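Local coordinates for beta-N-acetylhexosaminidase (Streptomyces plicatus, PDB 1JAK), which probably removes terminal beta-linked N-acetylhexosamine residues from glycans, as a family 20 glycoside hydrolase that uses substrate-assisted catalysis, at residues Val418-Gly430 against Glu471-Tyr485. Sequence-based numbering, arbitrary orientation.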
# COMPACT_ATOMS: atom_id res chain seq x y z
N VAL A 418 -6.42 15.81 9.39
CA VAL A 418 -7.16 14.94 8.49
C VAL A 418 -7.94 13.87 9.23
O VAL A 418 -7.40 12.81 9.56
CB VAL A 418 -6.20 14.28 7.47
CG1 VAL A 418 -6.97 13.42 6.49
CG2 VAL A 418 -5.41 15.36 6.73
N GLU A 419 -9.21 14.15 9.51
CA GLU A 419 -10.05 13.18 10.19
C GLU A 419 -10.47 12.10 9.20
O GLU A 419 -10.18 12.18 8.00
CB GLU A 419 -11.29 13.84 10.80
CG GLU A 419 -11.20 14.06 12.31
CD GLU A 419 -11.41 12.78 13.12
OE1 GLU A 419 -11.52 11.69 12.52
OE2 GLU A 419 -11.46 12.87 14.37
N VAL A 420 -11.16 11.09 9.70
CA VAL A 420 -11.59 9.98 8.87
C VAL A 420 -12.48 10.37 7.69
O VAL A 420 -12.27 9.89 6.58
CB VAL A 420 -12.30 8.92 9.74
CG1 VAL A 420 -12.67 7.71 8.89
CG2 VAL A 420 -11.39 8.52 10.89
N GLN A 421 -13.46 11.23 7.91
CA GLN A 421 -14.32 11.62 6.80
C GLN A 421 -13.56 12.33 5.69
O GLN A 421 -13.74 12.02 4.52
CB GLN A 421 -15.49 12.50 7.27
CG GLN A 421 -16.38 12.93 6.10
CD GLN A 421 -17.66 13.62 6.52
OE1 GLN A 421 -17.89 13.88 7.70
NE2 GLN A 421 -18.50 13.94 5.54
N ARG A 422 -12.69 13.27 6.06
CA ARG A 422 -11.93 14.00 5.04
C ARG A 422 -11.09 13.05 4.19
O ARG A 422 -10.99 13.21 2.97
CB ARG A 422 -11.01 15.04 5.69
CG ARG A 422 -10.26 15.89 4.65
CD ARG A 422 -9.32 16.89 5.30
NE ARG A 422 -8.70 17.76 4.30
CZ ARG A 422 -9.33 18.74 3.66
NH1 ARG A 422 -10.61 18.98 3.92
NH2 ARG A 422 -8.69 19.47 2.76
N SER A 423 -10.49 12.05 4.83
CA SER A 423 -9.65 11.10 4.11
C SER A 423 -10.42 10.27 3.10
O SER A 423 -9.89 9.90 2.05
CB SER A 423 -8.96 10.17 5.12
OG SER A 423 -8.06 9.29 4.47
N TYR A 424 -11.69 10.00 3.40
CA TYR A 424 -12.55 9.17 2.55
C TYR A 424 -13.46 9.91 1.57
O TYR A 424 -13.67 9.46 0.44
CB TYR A 424 -13.43 8.29 3.44
CG TYR A 424 -14.51 7.51 2.72
CD1 TYR A 424 -14.21 6.29 2.11
CD2 TYR A 424 -15.82 7.98 2.64
CE1 TYR A 424 -15.19 5.56 1.44
CE2 TYR A 424 -16.81 7.26 1.96
CZ TYR A 424 -16.49 6.05 1.37
OH TYR A 424 -17.46 5.31 0.72
N ASP A 425 -13.99 11.04 2.01
CA ASP A 425 -14.96 11.80 1.24
C ASP A 425 -14.56 12.58 -0.01
O ASP A 425 -14.68 13.81 -0.04
CB ASP A 425 -15.73 12.71 2.20
CG ASP A 425 -17.19 12.85 1.84
OD1 ASP A 425 -17.65 12.14 0.91
OD2 ASP A 425 -17.89 13.65 2.50
N TRP A 426 -14.09 11.88 -1.03
CA TRP A 426 -13.73 12.50 -2.30
C TRP A 426 -13.77 11.47 -3.43
O TRP A 426 -13.87 10.27 -3.18
CB TRP A 426 -12.35 13.19 -2.22
CG TRP A 426 -11.20 12.33 -1.78
CD1 TRP A 426 -10.96 11.85 -0.53
CD2 TRP A 426 -10.10 11.89 -2.60
NE1 TRP A 426 -9.79 11.13 -0.51
CE2 TRP A 426 -9.24 11.14 -1.76
CE3 TRP A 426 -9.77 12.05 -3.95
CZ2 TRP A 426 -8.07 10.55 -2.24
CZ3 TRP A 426 -8.60 11.46 -4.42
CH2 TRP A 426 -7.76 10.72 -3.56
N ASP A 427 -13.72 11.96 -4.66
CA ASP A 427 -13.79 11.10 -5.85
C ASP A 427 -12.54 11.28 -6.71
O ASP A 427 -12.33 12.36 -7.27
CB ASP A 427 -15.05 11.46 -6.65
CG ASP A 427 -15.23 10.61 -7.90
OD1 ASP A 427 -14.37 9.75 -8.19
OD2 ASP A 427 -16.25 10.82 -8.60
N PRO A 428 -11.71 10.24 -6.83
CA PRO A 428 -10.49 10.33 -7.65
C PRO A 428 -10.72 10.82 -9.08
O PRO A 428 -9.88 11.53 -9.64
CB PRO A 428 -9.94 8.91 -7.61
CG PRO A 428 -10.36 8.42 -6.26
CD PRO A 428 -11.79 8.93 -6.16
N ALA A 429 -11.86 10.45 -9.66
CA ALA A 429 -12.18 10.82 -11.04
C ALA A 429 -12.40 12.31 -11.29
O ALA A 429 -12.14 12.80 -12.39
CB ALA A 429 -13.41 10.04 -11.51
N GLY A 430 -12.89 13.03 -10.29
CA GLY A 430 -13.12 14.45 -10.47
C GLY A 430 -12.39 15.28 -9.43
O GLY A 430 -12.82 16.38 -9.07
N GLU A 471 -10.86 1.59 -0.45
CA GLU A 471 -12.18 1.65 -1.07
C GLU A 471 -12.20 2.62 -2.25
O GLU A 471 -12.78 2.33 -3.29
CB GLU A 471 -13.26 2.06 -0.05
CG GLU A 471 -14.63 2.25 -0.70
CD GLU A 471 -15.78 1.92 0.23
OE1 GLU A 471 -15.71 0.88 0.92
OE2 GLU A 471 -16.77 2.69 0.26
N LEU A 472 -11.55 3.77 -2.09
CA LEU A 472 -11.51 4.74 -3.17
C LEU A 472 -10.85 4.12 -4.40
O LEU A 472 -11.24 4.40 -5.53
CB LEU A 472 -10.74 5.99 -2.74
CG LEU A 472 -11.37 6.82 -1.63
CD1 LEU A 472 -10.50 8.03 -1.33
CD2 LEU A 472 -12.76 7.27 -2.04
N GLY A 473 -9.87 3.25 -4.17
CA GLY A 473 -9.19 2.63 -5.29
C GLY A 473 -9.96 1.47 -5.90
O GLY A 473 -9.88 1.22 -7.10
N TRP A 474 -10.74 0.77 -5.07
CA TRP A 474 -11.47 -0.41 -5.54
C TRP A 474 -12.95 -0.28 -5.91
O TRP A 474 -13.37 -0.71 -6.99
CB TRP A 474 -11.32 -1.52 -4.48
CG TRP A 474 -12.06 -2.79 -4.82
CD1 TRP A 474 -13.41 -3.00 -4.79
CD2 TRP A 474 -11.48 -4.01 -5.32
NE1 TRP A 474 -13.71 -4.26 -5.23
CE2 TRP A 474 -12.55 -4.90 -5.57
CE3 TRP A 474 -10.17 -4.43 -5.58
CZ2 TRP A 474 -12.34 -6.19 -6.07
CZ3 TRP A 474 -9.97 -5.72 -6.07
CH2 TRP A 474 -11.05 -6.58 -6.31
N SER A 475 -13.74 0.31 -5.01
CA SER A 475 -15.18 0.42 -5.20
C SER A 475 -15.71 1.36 -6.28
O SER A 475 -15.06 2.33 -6.65
CB SER A 475 -15.82 0.80 -3.86
OG SER A 475 -15.46 -0.13 -2.86
N PRO A 476 -16.91 1.05 -6.81
CA PRO A 476 -17.52 1.87 -7.85
C PRO A 476 -17.91 3.22 -7.24
O PRO A 476 -18.26 3.30 -6.07
CB PRO A 476 -18.75 1.07 -8.25
CG PRO A 476 -18.36 -0.35 -7.93
CD PRO A 476 -17.68 -0.19 -6.60
N ALA A 477 -17.84 4.28 -8.04
CA ALA A 477 -18.20 5.60 -7.54
C ALA A 477 -19.62 5.59 -6.97
O ALA A 477 -19.90 6.27 -5.98
CB ALA A 477 -18.10 6.62 -8.67
N SER A 478 -20.50 4.81 -7.58
CA SER A 478 -21.89 4.74 -7.13
C SER A 478 -22.06 4.24 -5.70
O SER A 478 -23.10 4.48 -5.08
CB SER A 478 -22.70 3.86 -8.09
OG SER A 478 -22.21 2.53 -8.11
N THR A 479 -21.06 3.54 -5.16
CA THR A 479 -21.16 3.02 -3.80
C THR A 479 -20.59 3.98 -2.77
O THR A 479 -20.73 3.76 -1.56
CB THR A 479 -20.42 1.68 -3.64
OG1 THR A 479 -19.02 1.88 -3.84
CG2 THR A 479 -20.94 0.66 -4.65
N HIS A 480 -19.94 5.04 -3.23
CA HIS A 480 -19.33 6.02 -2.33
C HIS A 480 -20.35 6.87 -1.59
O HIS A 480 -21.17 7.55 -2.20
CB HIS A 480 -18.36 6.91 -3.11
CG HIS A 480 -17.56 7.83 -2.24
ND1 HIS A 480 -18.06 9.02 -1.75
CD2 HIS A 480 -16.30 7.71 -1.75
CE1 HIS A 480 -17.14 9.60 -0.99
NE2 HIS A 480 -16.07 8.82 -0.97
N ASP A 481 -20.28 6.82 -0.26
CA ASP A 481 -21.19 7.58 0.60
C ASP A 481 -20.71 7.48 2.04
O ASP A 481 -20.71 6.39 2.62
CB ASP A 481 -22.61 7.03 0.50
CG ASP A 481 -23.59 7.79 1.37
OD1 ASP A 481 -23.79 8.99 1.11
OD2 ASP A 481 -24.15 7.18 2.30
N TRP A 482 -20.32 8.61 2.62
CA TRP A 482 -19.83 8.62 3.99
C TRP A 482 -20.79 8.07 5.04
O TRP A 482 -20.40 7.25 5.87
CB TRP A 482 -19.39 10.04 4.38
CG TRP A 482 -19.08 10.16 5.84
CD1 TRP A 482 -19.81 10.83 6.78
CD2 TRP A 482 -17.98 9.55 6.53
NE1 TRP A 482 -19.24 10.66 8.02
CE2 TRP A 482 -18.12 9.88 7.90
CE3 TRP A 482 -16.91 8.75 6.14
CZ2 TRP A 482 -17.22 9.44 8.88
CZ3 TRP A 482 -16.01 8.31 7.11
CH2 TRP A 482 -16.17 8.66 8.46
N ASP A 483 -22.04 8.52 5.02
CA ASP A 483 -23.00 8.06 6.01
C ASP A 483 -23.16 6.55 6.08
O ASP A 483 -23.35 6.00 7.17
CB ASP A 483 -24.37 8.71 5.79
CG ASP A 483 -24.37 10.19 6.13
OD1 ASP A 483 -23.56 10.60 6.99
OD2 ASP A 483 -25.20 10.94 5.57
N THR A 484 -23.08 5.87 4.94
CA THR A 484 -23.22 4.42 4.94
C THR A 484 -21.85 3.75 5.10
O THR A 484 -21.75 2.67 5.68
CB THR A 484 -23.92 3.90 3.66
OG1 THR A 484 -23.25 4.40 2.50
CG2 THR A 484 -25.37 4.36 3.64
N TYR A 485 -20.80 4.40 4.60
CA TYR A 485 -19.46 3.85 4.73
C TYR A 485 -19.04 3.80 6.20
O TYR A 485 -18.45 2.81 6.65
CB TYR A 485 -18.43 4.70 3.97
CG TYR A 485 -17.00 4.27 4.24
CD1 TYR A 485 -16.50 3.08 3.72
CD2 TYR A 485 -16.17 5.03 5.06
CE1 TYR A 485 -15.21 2.64 4.03
CE2 TYR A 485 -14.88 4.61 5.38
CZ TYR A 485 -14.41 3.41 4.86
OH TYR A 485 -13.14 2.97 5.18
O HOH W 1 -20.18 11.08 1.02
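Tyr424 lies as the middle plate of a three-ring offset stack between His480 and Tyr485, joining the short helix 420-424 of the family 20 alpha/beta barrel to helix 482-490 and the connection before it. Both stacks are nearly parallel, planes 8° apart: the Tyr485 ring lies over one face, centroids 3.9 Å away, and His480 over the opposite face, with NE2 near the rim. Stacking of another kind occurs at Trp482, whose broad indole offers a face to the extended Gln421 chain, its amide lying flat on the ring, and an edge to Val420 and Tyr424.

Among apolar contacts, Val420 CG1 meets Trp482 CH2 at 3.7 Å, and Leu472 CD1 presses on one face of Trp426, 3.4 Å from CE2. A serine in place of Trp482 would probably take away the flat surface under Gln421 and open a gap beside Val420 and Tyr424, leaving the amide held mainly by its NE2 bond to Asp425 OD2.

Polar links complete the contact. A tyrosine suits the middle place because its hydroxyl gives its proton to Glu471 OE2 at 2.7 Å, tying in helix 465-474, and weakly accepts from Asp481 N. Glu471 is further held by a salt bridge to Arg488. A water bridges Asp425 OD1 and Trp482 N. His480 can stack and donate in its ring plane at once: NE2 sends an almost straight bond to Tyr424 O (2.9 Å, 177°), while Trp426 N reaches that oxygen from the other face of the carbonyl plane.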